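Local atomic coordinates of kelch domain-containing protein (Colletotrichum graminicola M1.001, PDB entry 5C86), a protein that probably oxidises alcohols at a copper centre, as a fungal oxidase of the AA5 family related to galactose oxidase and glyoxal oxidase. Residues 164-169 and 199-204; 135-140 and 175-180; 210-215 and 264-269; 114-119 and 142-147; 124-129 and 181-186. All coordinates share one frame; numbering follows the deposited sequence.

Contact 1 of 5, residues 164-169 and 199-204; sequences VKPLVM and NWYDTK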
# COMPACT_ATOMS: atom_id res chain seq x y z
N VAL A 164 5.50 20.63 -6.85
CA VAL A 164 5.20 19.46 -7.63
C VAL A 164 5.94 19.39 -8.95
O VAL A 164 6.10 18.31 -9.53
CB VAL A 164 3.67 19.27 -7.79
CG1 VAL A 164 3.08 20.26 -8.76
CG2 VAL A 164 3.34 17.86 -8.21
N LYS A 165 6.34 20.54 -9.54
CA LYS A 165 6.92 20.51 -10.87
C LYS A 165 7.95 19.45 -11.15
O LYS A 165 7.82 18.76 -12.19
CB LYS A 165 7.50 21.89 -11.26
CG LYS A 165 7.93 22.03 -12.73
CD LYS A 165 8.44 23.51 -12.94
CE LYS A 165 9.08 23.70 -14.29
NZ LYS A 165 8.10 23.40 -15.36
N PRO A 166 8.96 19.22 -10.23
CA PRO A 166 10.03 18.26 -10.53
C PRO A 166 9.50 16.83 -10.83
O PRO A 166 10.16 16.10 -11.52
CB PRO A 166 10.92 18.25 -9.26
CG PRO A 166 10.62 19.53 -8.62
CD PRO A 166 9.24 19.94 -8.98
N LEU A 167 8.36 16.46 -10.24
CA LEU A 167 7.85 15.04 -10.45
C LEU A 167 6.86 14.93 -11.57
O LEU A 167 6.51 13.81 -11.95
CB LEU A 167 7.25 14.52 -9.15
CG LEU A 167 5.94 15.14 -8.61
CD1 LEU A 167 4.69 14.79 -9.38
CD2 LEU A 167 5.78 14.72 -7.15
N VAL A 168 6.45 16.01 -12.25
CA VAL A 168 5.37 15.87 -13.22
C VAL A 168 5.89 15.07 -14.43
O VAL A 168 6.97 15.29 -14.98
CB VAL A 168 4.86 17.26 -13.62
CG1 VAL A 168 3.82 17.23 -14.72
CG2 VAL A 168 4.36 18.03 -12.41
N MET A 169 5.07 14.13 -14.91
CA MET A 169 5.41 13.35 -16.09
C MET A 169 5.35 14.22 -17.36
O MET A 169 4.71 15.26 -17.37
CB MET A 169 4.40 12.23 -16.30
CG MET A 169 4.28 11.33 -15.09
SD MET A 169 4.27 9.62 -15.56
CE MET A 169 3.36 9.51 -17.11
N ASN A 199 12.98 12.32 -7.30
CA ASN A 199 13.27 13.54 -6.52
C ASN A 199 13.16 13.26 -5.06
O ASN A 199 12.20 12.61 -4.60
CB ASN A 199 12.33 14.61 -6.87
CG ASN A 199 12.53 15.12 -8.31
OD1 ASN A 199 13.44 15.95 -8.55
ND2 ASN A 199 11.80 14.60 -9.24
N TRP A 200 14.09 13.82 -4.29
CA TRP A 200 13.93 13.88 -2.88
C TRP A 200 13.17 15.10 -2.43
O TRP A 200 13.37 16.15 -3.01
CB TRP A 200 15.31 13.93 -2.21
CG TRP A 200 16.08 12.72 -2.26
CD1 TRP A 200 17.14 12.43 -3.05
CD2 TRP A 200 15.87 11.55 -1.43
NE1 TRP A 200 17.63 11.19 -2.76
CE2 TRP A 200 16.84 10.63 -1.78
CE3 TRP A 200 14.94 11.21 -0.44
CZ2 TRP A 200 16.92 9.36 -1.22
CZ3 TRP A 200 15.05 9.92 0.14
CH2 TRP A 200 16.03 9.05 -0.26
N TYR A 201 12.29 14.95 -1.44
CA TYR A 201 11.59 16.00 -0.76
C TYR A 201 11.91 15.92 0.71
O TYR A 201 12.12 14.82 1.28
CB TYR A 201 10.10 15.92 -0.92
CG TYR A 201 9.63 16.21 -2.34
CD1 TYR A 201 9.34 17.51 -2.71
CD2 TYR A 201 9.51 15.22 -3.31
CE1 TYR A 201 8.92 17.80 -4.01
CE2 TYR A 201 9.10 15.51 -4.59
CZ TYR A 201 8.82 16.82 -4.95
OH TYR A 201 8.37 17.17 -6.22
N ASP A 202 12.04 17.10 1.34
CA ASP A 202 12.24 17.22 2.77
C ASP A 202 11.02 17.90 3.26
O ASP A 202 10.60 18.94 2.72
CB ASP A 202 13.50 18.06 3.04
CG ASP A 202 13.83 18.20 4.54
OD1 ASP A 202 13.06 17.83 5.43
OD2 ASP A 202 14.92 18.75 4.79
N THR A 203 10.37 17.31 4.24
CA THR A 203 9.14 17.75 4.75
C THR A 203 9.29 18.61 6.00
O THR A 203 8.26 18.95 6.58
CB THR A 203 8.17 16.58 5.06
OG1 THR A 203 8.72 15.80 6.12
CG2 THR A 203 7.95 15.72 3.76
N LYS A 204 10.51 18.90 6.40
CA LYS A 204 10.71 19.64 7.66
C LYS A 204 10.78 21.15 7.28
O LYS A 204 11.17 21.51 6.16
CB LYS A 204 12.01 19.21 8.29
CG LYS A 204 12.08 17.74 8.72
CD LYS A 204 13.34 17.50 9.54
CE LYS A 204 14.68 17.78 8.89
NZ LYS A 204 14.92 17.25 7.54
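Leu-167 and Asn-199 bring the two backbones nearest, 6.9 Å apart at their CA atoms, where a short 3-10 turn at residues 165-167 stands against strand 197-202. In this kelch beta-propeller the turn belongs to the connection between two successive four-stranded blades, and the strand is the third of the later blade. No backbone-to-backbone hydrogen bond crosses; the gap is bridged by Asn-199 and Tyr-201, whose CB atoms both project toward the turn. The amide of Asn-199 meets the turn at Pro-166. Its OD1 comes within 3.5 Å of Pro-166 CB, while ND2 approaches the carbonyl atom Pro-166 O at 3.2 Å. That bond is weak, the N-H...O angle being only 120°, and the same ND2 is also hydrogen-bonded to Gln-191 on the adjacent strand 188-191. Tyr-201 delivers its hydroxyl beside both Pro-166 and Leu-167. With chi1 at -69° its CG lies anti to the carbonyl carbon, and the phenol extends to the turn. Leu-167 crosses it at about a right angle, its CD2 being 3.7 Å from Tyr-201 OH. The same methyl also approaches the ring obliquely, with CD2 of Leu-167 at 4.3 Å from CE2 of Tyr-201. The hydroxyl is satisfied by the carbonyl of Pro-163, just ahead of the turn. Ile-134 of the preceding blade touches both Leu-167 and Tyr-201, which places the contact at the interface between blades. On the proline side, Pro-166 CD lies 4.0 Å from Tyr-201 OH.

Contact 2 of 5, residues 135-140 and 175-180; sequences GGSFSG and PDSHAW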
# COMPACT_ATOMS: atom_id res chain seq x y z
N GLY A 135 0.84 16.59 -5.39
CA GLY A 135 0.08 16.32 -6.61
C GLY A 135 -1.39 16.10 -6.48
O GLY A 135 -2.04 16.42 -5.48
N GLY A 136 -1.97 15.54 -7.53
CA GLY A 136 -3.34 15.08 -7.51
C GLY A 136 -4.22 16.10 -8.26
O GLY A 136 -4.80 16.98 -7.61
N SER A 137 -4.47 15.83 -9.54
CA SER A 137 -5.32 16.73 -10.34
C SER A 137 -6.60 16.15 -10.87
O SER A 137 -7.24 16.71 -11.82
CB SER A 137 -4.43 17.42 -11.39
OG SER A 137 -3.83 16.52 -12.29
N PHE A 138 -7.07 15.08 -10.27
CA PHE A 138 -8.41 14.57 -10.56
C PHE A 138 -9.45 15.61 -10.19
O PHE A 138 -10.48 15.73 -10.90
CB PHE A 138 -8.66 13.28 -9.85
CG PHE A 138 -10.08 12.84 -9.82
CD1 PHE A 138 -10.66 12.22 -10.91
CD2 PHE A 138 -10.83 13.04 -8.70
CE1 PHE A 138 -12.01 11.79 -10.84
CE2 PHE A 138 -12.15 12.68 -8.65
CZ PHE A 138 -12.74 12.07 -9.74
N SER A 139 -9.25 16.24 -9.06
CA SER A 139 -10.20 17.23 -8.51
C SER A 139 -9.34 18.28 -7.88
O SER A 139 -8.09 18.18 -7.89
CB SER A 139 -11.11 16.54 -7.53
OG SER A 139 -10.26 16.02 -6.50
N GLY A 140 -9.96 19.38 -7.44
CA GLY A 140 -9.22 20.40 -6.77
C GLY A 140 -8.90 21.61 -7.62
O GLY A 140 -9.49 21.78 -8.65
N PRO A 175 -0.72 14.20 -14.88
CA PRO A 175 0.67 13.86 -14.86
C PRO A 175 1.43 14.11 -13.52
O PRO A 175 2.61 13.66 -13.39
CB PRO A 175 1.27 14.71 -16.04
CG PRO A 175 0.43 15.95 -15.96
CD PRO A 175 -0.96 15.42 -15.73
N ASP A 176 0.79 14.81 -12.61
CA ASP A 176 1.29 15.08 -11.28
C ASP A 176 0.74 14.11 -10.25
O ASP A 176 0.91 14.35 -9.05
CB ASP A 176 0.83 16.49 -10.92
CG ASP A 176 -0.71 16.66 -10.91
OD1 ASP A 176 -1.53 15.78 -11.42
OD2 ASP A 176 -1.14 17.75 -10.40
N SER A 177 0.07 13.05 -10.66
CA SER A 177 -0.75 12.26 -9.71
C SER A 177 -0.11 10.87 -9.46
O SER A 177 0.79 10.42 -10.24
CB SER A 177 -2.14 12.13 -10.28
OG SER A 177 -2.67 13.48 -10.34
N HIS A 178 -0.60 10.19 -8.44
CA HIS A 178 -0.16 8.85 -8.05
C HIS A 178 1.36 8.76 -7.92
O HIS A 178 1.96 7.75 -8.32
CB HIS A 178 -0.67 7.77 -9.00
CG HIS A 178 -2.13 7.85 -9.29
ND1 HIS A 178 -3.10 8.04 -8.36
CD2 HIS A 178 -2.74 7.77 -10.48
CE1 HIS A 178 -4.28 7.98 -8.95
NE2 HIS A 178 -4.09 7.88 -10.25
N ALA A 179 1.99 9.77 -7.35
CA ALA A 179 3.43 9.68 -7.12
C ALA A 179 3.81 8.45 -6.27
O ALA A 179 3.04 8.03 -5.33
CB ALA A 179 3.94 10.93 -6.45
N TRP A 180 4.96 7.87 -6.59
CA TRP A 180 5.49 6.70 -5.86
C TRP A 180 6.27 7.25 -4.62
O TRP A 180 7.47 7.28 -4.62
CB TRP A 180 6.38 5.88 -6.75
CG TRP A 180 5.82 5.37 -8.01
CD1 TRP A 180 4.57 5.54 -8.52
CD2 TRP A 180 6.55 4.70 -9.00
NE1 TRP A 180 4.44 4.93 -9.73
CE2 TRP A 180 5.68 4.42 -10.09
CE3 TRP A 180 7.87 4.24 -9.08
CZ2 TRP A 180 6.10 3.69 -11.21
CZ3 TRP A 180 8.27 3.54 -10.19
CH2 TRP A 180 7.43 3.28 -11.24
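Ser-137 and Asp-176 meet through a hydrogen bond of 2.6 Å from the hydroxyl OG of Ser-137 to the carboxylate oxygen OD1 of Asp-176. The serine holds OG between its own backbone N and carbonyl carbon (chi1 62°), and Asp-176 holds CG in the equivalent place. OG meets OD1 on the syn side, somewhat out of the carboxylate plane. A second hydroxyl reaches the same oxygen from the opposite face: Ser-177 OG donates to Asp-176 OD1 at 2.8 Å, from well above the plane (48° out of it). For this Ser-177 keeps OG beside its backbone N. The oxygen is thus held from both faces, and Ser-177 OG also accepts from the backbone Ser-137 N at 3.1 Å, which links the three groups in a closed set. The site lies between loops of the kelch propeller close to the metal site, since the Ser-177 side chain is about 4 Å from that of Tyr-120, a copper ligand of this protein, although no metal is bound here. Phe-138 stacks on the Tyr-120 ring, and His-178 also meets it. The lack of a side chain at Gly-135 lets the backbones come close, since a CB there would run into Asp-176 O. Gly-135 CA makes a CA-H...O contact of 3.2 Å with Asp-176 O, and the bond from Gly-136 N to that carbonyl oxygen is weak at 3.5 Å. Gly-136 CA, in turn, rests 3.3 Å from Ser-177 OG.

Contact 3 of 5, residues 210-215 and 264-269; sequences TPAGLR and QAVQVQ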
# COMPACT_ATOMS: atom_id res chain seq x y z
N THR A 210 15.36 18.02 -4.13
CA THR A 210 16.55 17.86 -4.92
C THR A 210 16.46 16.61 -5.77
O THR A 210 15.87 15.63 -5.30
CB THR A 210 17.83 17.92 -4.04
OG1 THR A 210 18.94 18.32 -4.84
CG2 THR A 210 18.13 16.63 -3.27
N PRO A 211 17.06 16.61 -6.96
CA PRO A 211 17.03 15.41 -7.79
C PRO A 211 17.68 14.17 -7.16
O PRO A 211 18.69 14.25 -6.46
CB PRO A 211 17.73 15.83 -9.07
CG PRO A 211 17.53 17.31 -9.14
CD PRO A 211 17.61 17.77 -7.70
N ALA A 212 17.06 13.02 -7.38
CA ALA A 212 17.54 11.74 -6.88
C ALA A 212 18.07 10.88 -8.02
O ALA A 212 18.50 9.76 -7.81
CB ALA A 212 16.34 11.01 -6.17
N GLY A 213 18.11 11.42 -9.23
CA GLY A 213 18.57 10.72 -10.37
C GLY A 213 17.39 10.22 -11.22
O GLY A 213 16.21 10.32 -10.79
N LEU A 214 17.71 9.77 -12.39
CA LEU A 214 16.80 9.01 -13.24
C LEU A 214 16.62 7.61 -12.74
O LEU A 214 17.54 6.96 -12.20
CB LEU A 214 17.29 8.92 -14.67
CG LEU A 214 17.34 10.23 -15.42
CD1 LEU A 214 18.06 10.03 -16.75
CD2 LEU A 214 15.94 10.76 -15.66
N ARG A 215 15.42 7.06 -13.00
CA ARG A 215 15.18 5.67 -12.72
C ARG A 215 15.78 4.79 -13.81
O ARG A 215 15.13 4.25 -14.70
CB ARG A 215 13.66 5.39 -12.52
CG ARG A 215 13.37 4.01 -12.00
CD ARG A 215 11.89 3.73 -11.59
NE ARG A 215 11.00 4.05 -12.69
CZ ARG A 215 10.43 5.24 -12.90
NH1 ARG A 215 10.38 6.16 -11.99
NH2 ARG A 215 9.81 5.46 -14.06
N GLN A 264 21.00 12.10 -1.73
CA GLN A 264 22.05 11.48 -2.50
C GLN A 264 21.41 10.61 -3.60
O GLN A 264 20.20 10.29 -3.53
CB GLN A 264 22.97 10.63 -1.60
CG GLN A 264 23.66 11.39 -0.48
CD GLN A 264 24.53 12.56 -0.95
OE1 GLN A 264 25.08 12.57 -2.05
NE2 GLN A 264 24.67 13.55 -0.09
N ALA A 265 22.17 10.36 -4.64
CA ALA A 265 21.65 9.61 -5.79
C ALA A 265 21.08 8.26 -5.29
O ALA A 265 21.59 7.66 -4.36
CB ALA A 265 22.74 9.35 -6.81
N VAL A 266 19.98 7.83 -5.93
CA VAL A 266 19.46 6.51 -5.67
C VAL A 266 20.01 5.57 -6.70
O VAL A 266 19.95 5.84 -7.89
CB VAL A 266 17.92 6.59 -5.71
CG1 VAL A 266 17.33 5.18 -5.60
CG2 VAL A 266 17.42 7.53 -4.65
N GLN A 267 20.49 4.43 -6.24
CA GLN A 267 21.07 3.43 -7.12
C GLN A 267 19.94 2.60 -7.74
O GLN A 267 18.95 2.28 -7.05
CB GLN A 267 22.10 2.58 -6.37
CG GLN A 267 23.26 3.45 -5.81
CD GLN A 267 24.07 4.19 -6.87
OE1 GLN A 267 24.10 3.81 -8.05
NE2 GLN A 267 24.76 5.26 -6.47
N VAL A 268 20.05 2.34 -9.02
CA VAL A 268 19.01 1.62 -9.77
C VAL A 268 19.57 0.42 -10.49
O VAL A 268 20.52 0.56 -11.29
CB VAL A 268 18.31 2.56 -10.78
CG1 VAL A 268 17.17 1.89 -11.54
CG2 VAL A 268 17.82 3.83 -10.09
N GLN A 269 18.99 -0.72 -10.25
CA GLN A 269 19.33 -1.96 -10.93
C GLN A 269 18.18 -2.48 -11.79
O GLN A 269 17.10 -2.72 -11.30
CB GLN A 269 19.67 -3.06 -9.87
CG GLN A 269 20.12 -4.37 -10.48
CD GLN A 269 21.37 -4.13 -11.29
OE1 GLN A 269 22.37 -3.60 -10.74
NE2 GLN A 269 21.32 -4.41 -12.60
O HOH W 1 19.67 7.29 -10.34
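Ala-212 and Val-266 join the edges of two successive propeller blades, each residue lying on or just before the last strand of its own four-stranded sheet. The touching parts run in nearly the same direction, 17° apart, so the outer strands of neighbouring kelch blades lie side by side in parallel. They come together at one end and then part: CA of Ala-212 is 4.8 Å from CA of Ala-265, whereas CA of Arg-215 is 6.3 Å from CA of Val-268. At the close end Val-266 N donates to Ala-212 O at 3.1 Å, and an N-H...O angle of 175° makes this nearly straight. Beside this bond the methyl Ala-212 CB packs 3.9 Å from Val-266 CG2. Val-266 has CG1 anti to its backbone N, with chi1 at 173°, while CG2 stays beside the N and meets the alanine. Met-198 and Leu-190 touch both side chains, so this part is apolar and buried.

Further along, the strands no longer bond directly. A water molecule stands between two carbonyl oxygens, donating to Leu-214 O at 2.8 Å and to Val-266 O as well. Leu-214 on this looser side is exposed. Val-268 leans its methyls on the opposing backbone instead of on side chains, with CG2 3.8 Å from Leu-214 O. The guanidinium of Arg-215 turns to its own partners, a salt bridge to Asp-218 and carbonyls of the 192-195 region. Near that arginine, Val-268 CG1 lies 3.9 Å from Arg-215 C.

Contact 4 of 5, residues 114-119 and 142-147; sequences MQISRG and GTRNGE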
# COMPACT_ATOMS: atom_id res chain seq x y z
N MET A 114 -7.30 20.46 3.77
CA MET A 114 -6.01 20.75 3.14
C MET A 114 -5.89 22.20 2.65
O MET A 114 -6.96 22.83 2.43
CB MET A 114 -5.76 19.79 1.96
CG MET A 114 -5.43 18.34 2.37
SD MET A 114 -5.26 17.28 0.91
CE MET A 114 -6.86 17.18 0.21
N GLN A 115 -4.66 22.66 2.58
CA GLN A 115 -4.34 24.00 2.00
C GLN A 115 -4.66 24.06 0.52
O GLN A 115 -5.02 25.14 0.03
CB GLN A 115 -2.92 24.39 2.22
CG GLN A 115 -2.64 24.58 3.72
CD GLN A 115 -3.33 25.85 4.22
OE1 GLN A 115 -4.26 25.79 5.03
NE2 GLN A 115 -2.93 26.97 3.64
N ILE A 116 -4.45 22.94 -0.20
CA ILE A 116 -4.71 22.89 -1.65
C ILE A 116 -5.59 21.70 -1.90
O ILE A 116 -5.16 20.54 -1.56
CB ILE A 116 -3.42 22.75 -2.45
CG1 ILE A 116 -2.43 23.86 -2.05
CG2 ILE A 116 -3.69 22.71 -3.95
CD1 ILE A 116 -0.98 23.71 -2.41
N SER A 117 -6.79 21.91 -2.43
CA SER A 117 -7.71 20.83 -2.69
C SER A 117 -7.17 19.97 -3.86
O SER A 117 -6.50 20.49 -4.77
CB SER A 117 -9.14 21.31 -2.97
OG SER A 117 -9.18 22.20 -4.06
N ARG A 118 -7.48 18.67 -3.82
CA ARG A 118 -6.76 17.74 -4.72
C ARG A 118 -7.46 16.41 -4.75
O ARG A 118 -8.25 16.10 -3.88
CB ARG A 118 -5.33 17.55 -4.32
CG ARG A 118 -5.16 17.07 -2.88
CD ARG A 118 -3.73 17.05 -2.55
NE ARG A 118 -3.17 18.33 -2.06
CZ ARG A 118 -2.01 18.86 -2.36
NH1 ARG A 118 -1.17 18.36 -3.29
NH2 ARG A 118 -1.54 19.92 -1.71
N GLY A 119 -7.10 15.63 -5.74
CA GLY A 119 -7.56 14.27 -5.86
C GLY A 119 -6.63 13.49 -6.70
O GLY A 119 -6.01 14.09 -7.60
N GLY A 142 -5.65 24.84 -8.34
CA GLY A 142 -4.33 25.39 -8.13
C GLY A 142 -3.22 24.38 -8.35
O GLY A 142 -3.49 23.16 -8.40
N THR A 143 -2.00 24.85 -8.55
CA THR A 143 -0.82 24.00 -8.71
C THR A 143 -0.79 23.09 -7.49
O THR A 143 -0.81 23.57 -6.34
CB THR A 143 0.47 24.81 -8.75
OG1 THR A 143 0.38 25.76 -9.82
CG2 THR A 143 1.71 23.99 -9.06
N ARG A 144 -0.74 21.77 -7.73
CA ARG A 144 -0.89 20.83 -6.62
C ARG A 144 0.44 20.54 -5.89
O ARG A 144 0.93 19.42 -5.80
CB ARG A 144 -1.54 19.55 -7.13
CG ARG A 144 -2.84 19.78 -7.92
CD ARG A 144 -4.10 20.26 -7.14
NE ARG A 144 -5.33 19.85 -7.90
CZ ARG A 144 -5.72 20.39 -9.04
NH1 ARG A 144 -5.12 21.48 -9.48
NH2 ARG A 144 -6.76 19.88 -9.70
N ASN A 145 1.01 21.56 -5.29
CA ASN A 145 2.22 21.50 -4.58
C ASN A 145 2.13 20.76 -3.23
O ASN A 145 1.06 20.32 -2.84
CB ASN A 145 2.82 22.91 -4.39
CG ASN A 145 3.18 23.56 -5.69
OD1 ASN A 145 3.78 22.94 -6.56
ND2 ASN A 145 2.94 24.86 -5.79
N GLY A 146 3.31 20.56 -2.65
CA GLY A 146 3.40 19.76 -1.41
C GLY A 146 2.91 20.43 -0.19
O GLY A 146 3.06 21.67 -0.04
N GLU A 147 2.25 19.67 0.71
CA GLU A 147 1.85 20.16 1.98
C GLU A 147 1.96 19.04 2.99
O GLU A 147 1.95 17.84 2.63
CB GLU A 147 0.48 20.77 1.97
CG GLU A 147 -0.74 19.90 1.62
CD GLU A 147 -2.00 20.72 1.67
OE1 GLU A 147 -2.65 20.87 0.62
OE2 GLU A 147 -2.38 21.16 2.78
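Glu-147 and Arg-118 reach toward each other tip to tip and form a salt bridge, NH2 of Arg-118 to OE1 of Glu-147 at 2.8 Å. OE1 offers its anti lone pair and lies near the guanidinium plane, although the two planar groups are turned 67° apart. Glu-147 CG lies between its backbone N and carbonyl carbon (chi1 63°), and the extended chain beyond it brings the carboxylate to Gln-115 and Ile-116. Among backbone amides, Gln-115 N donates to the syn lone pair of Glu-147 OE2 at 2.7 Å, and Ile-116 N meets Glu-147 OE1 on the syn side at 2.9 Å. This concentration of donors probably stabilises the negative charge. A further group of bonds uses carbonyls: NH1 and NH2 of Arg-118 both point in plane at Asn-145 O, at 3.0 and 2.9 Å. Apolar contact is carried by Ile-116, whose CG2 lies 4.0 Å from CD of Arg-144 and whose CD1 approaches Thr-143 O and Asn-145 O. In this kelch propeller the arrangement pins a connection between blades to the loop entering the next blade's third strand; the Arg-118 side chain is about 8 Å from that of the copper ligand Tyr-120.

Contact 5 of 5, residues 124-129 and 181-186; sequences CTTSEG and LWSWKN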
# COMPACT_ATOMS: atom_id res chain seq x y z
N CYS A 124 1.68 10.15 2.28
CA CYS A 124 2.47 9.20 3.08
C CYS A 124 2.76 9.74 4.46
O CYS A 124 2.91 10.94 4.68
CB CYS A 124 3.80 8.89 2.36
SG CYS A 124 4.94 10.31 2.08
N THR A 125 2.94 8.80 5.39
CA THR A 125 3.28 9.04 6.74
C THR A 125 4.77 9.17 6.81
O THR A 125 5.53 8.26 6.44
CB THR A 125 2.78 7.94 7.63
OG1 THR A 125 1.37 7.88 7.52
CG2 THR A 125 3.06 8.24 9.08
N THR A 126 5.27 10.26 7.41
CA THR A 126 6.70 10.47 7.46
C THR A 126 7.30 9.88 8.75
O THR A 126 6.58 9.44 9.66
CB THR A 126 7.09 11.98 7.38
OG1 THR A 126 6.76 12.58 8.66
CG2 THR A 126 6.32 12.64 6.30
N SER A 127 8.62 9.94 8.81
CA SER A 127 9.34 9.48 10.01
C SER A 127 8.92 10.23 11.27
O SER A 127 9.10 9.77 12.39
CB SER A 127 10.81 9.60 9.81
OG SER A 127 11.26 10.97 9.66
N GLU A 128 8.41 11.45 11.09
CA GLU A 128 7.87 12.26 12.20
C GLU A 128 6.46 12.00 12.56
O GLU A 128 5.90 12.64 13.47
CB GLU A 128 8.06 13.78 11.89
CG GLU A 128 9.48 14.16 11.67
CD GLU A 128 9.67 15.68 11.35
OE1 GLU A 128 8.76 16.27 10.71
OE2 GLU A 128 10.78 16.23 11.71
N GLY A 129 5.79 11.09 11.83
CA GLY A 129 4.43 10.84 12.02
C GLY A 129 3.50 11.88 11.33
O GLY A 129 2.28 11.79 11.48
N LEU A 181 5.57 7.66 -3.60
CA LEU A 181 6.18 8.28 -2.41
C LEU A 181 6.63 7.24 -1.37
O LEU A 181 5.89 6.30 -1.00
CB LEU A 181 5.22 9.17 -1.74
CG LEU A 181 4.59 10.33 -2.55
CD1 LEU A 181 3.70 11.18 -1.67
CD2 LEU A 181 5.67 11.16 -3.18
N TRP A 182 7.89 7.37 -0.99
CA TRP A 182 8.49 6.50 0.03
C TRP A 182 9.13 7.35 1.12
O TRP A 182 10.16 7.94 0.83
CB TRP A 182 9.46 5.49 -0.60
CG TRP A 182 8.74 4.52 -1.40
CD1 TRP A 182 8.59 4.47 -2.75
CD2 TRP A 182 7.87 3.51 -0.87
NE1 TRP A 182 7.70 3.48 -3.10
CE2 TRP A 182 7.25 2.86 -1.98
CE3 TRP A 182 7.53 3.13 0.41
CZ2 TRP A 182 6.29 1.89 -1.80
CZ3 TRP A 182 6.62 2.17 0.59
CH2 TRP A 182 5.98 1.56 -0.52
N SER A 183 8.56 7.32 2.30
CA SER A 183 9.16 8.03 3.42
C SER A 183 10.46 7.43 3.86
O SER A 183 10.67 6.18 3.82
CB SER A 183 8.23 8.04 4.58
OG SER A 183 7.05 8.74 4.26
N TRP A 184 11.39 8.31 4.23
CA TRP A 184 12.74 7.87 4.58
C TRP A 184 13.31 8.71 5.77
O TRP A 184 12.56 9.31 6.49
CB TRP A 184 13.61 7.84 3.31
CG TRP A 184 14.90 7.09 3.35
CD1 TRP A 184 16.22 7.57 3.02
CD2 TRP A 184 15.09 5.71 3.72
NE1 TRP A 184 17.13 6.56 3.14
CE2 TRP A 184 16.49 5.43 3.57
CE3 TRP A 184 14.22 4.68 4.10
CZ2 TRP A 184 16.99 4.17 3.77
CZ3 TRP A 184 14.76 3.38 4.30
CH2 TRP A 184 16.12 3.17 4.16
N LYS A 185 14.62 8.70 5.92
CA LYS A 185 15.25 9.23 7.11
C LYS A 185 14.94 10.70 7.31
O LYS A 185 14.88 11.45 6.30
CB LYS A 185 16.73 8.96 7.01
CG LYS A 185 17.08 7.47 7.00
CD LYS A 185 18.59 7.22 6.86
CE LYS A 185 18.89 5.71 6.75
NZ LYS A 185 20.37 5.49 6.98
N ASN A 186 14.75 11.08 8.56
CA ASN A 186 14.72 12.52 8.97
C ASN A 186 13.76 13.37 8.16
O ASN A 186 14.10 14.46 7.65
CB ASN A 186 16.13 13.04 8.74
CG ASN A 186 16.39 14.38 9.47
OD1 ASN A 186 15.67 14.75 10.36
ND2 ASN A 186 17.37 15.08 9.03
O HOH W 2 10.14 10.58 6.46
O HOH W 3 13.34 14.30 11.79
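Ser-183 and Cys-124 turn OG and SG toward each other: chi1 of -63° sets Ser-183 OG anti to its carbonyl carbon, and 62° places Cys-124 SG between its backbone N and carbonyl carbon. The hydroxyl then donates to Thr-125 O, with OG of Ser-183 at 2.7 Å. It approaches from above the carbonyl plane, 55° out of it. Cys-124 SG lies 3.4 Å from Ser-183 OG, and the sulfur also packs on Leu-181, whose CB is 4.0 Å from Cys-124 SG. These are the first strands of two successive kelch propeller blades, running in nearly the same direction. Beyond Thr-125 the link passes through water, backbone to backbone by one molecule and side chain to side chain by another. The first accepts from Ser-127 N at 2.9 Å and donates to Trp-184 O at 2.7 Å. The second donates to Asn-186 OD1 at 2.8 Å and to Glu-128 OE2. The type I turn from Thr-126 to Gly-129 brings Ser-127 and Glu-128 to these waters. No backbone amide bonds directly across; one hydroxyl and two waters make the polar links, consistent with two blades that remain separate sheets here.

In the fold
From the N terminus, 114-119 opens contact 4, then 124-129 opens contact 5 and 135-140 opens contact 2. Contact 4 closes at 142-147, so it crosses both contacts 2 and 5. Residues 164-169 open contact 1. Contact 2 closes at 175-180 and contact 5 at 181-186, nesting contact 2 inside contact 5. Contact 1 closes at 199-204, crossing both. Contact 3 follows in series, from 210-215 to 264-269. Contact 4 ties the entering connection to a loop of the blade that starts with strand 122-125; contacts 2, 1 and 5 tie that blade and its following connection to the blade starting with strand 181-183. Contact 3 leads on to the blade ending in strand 267-270; Trp-200 links it to contact 1.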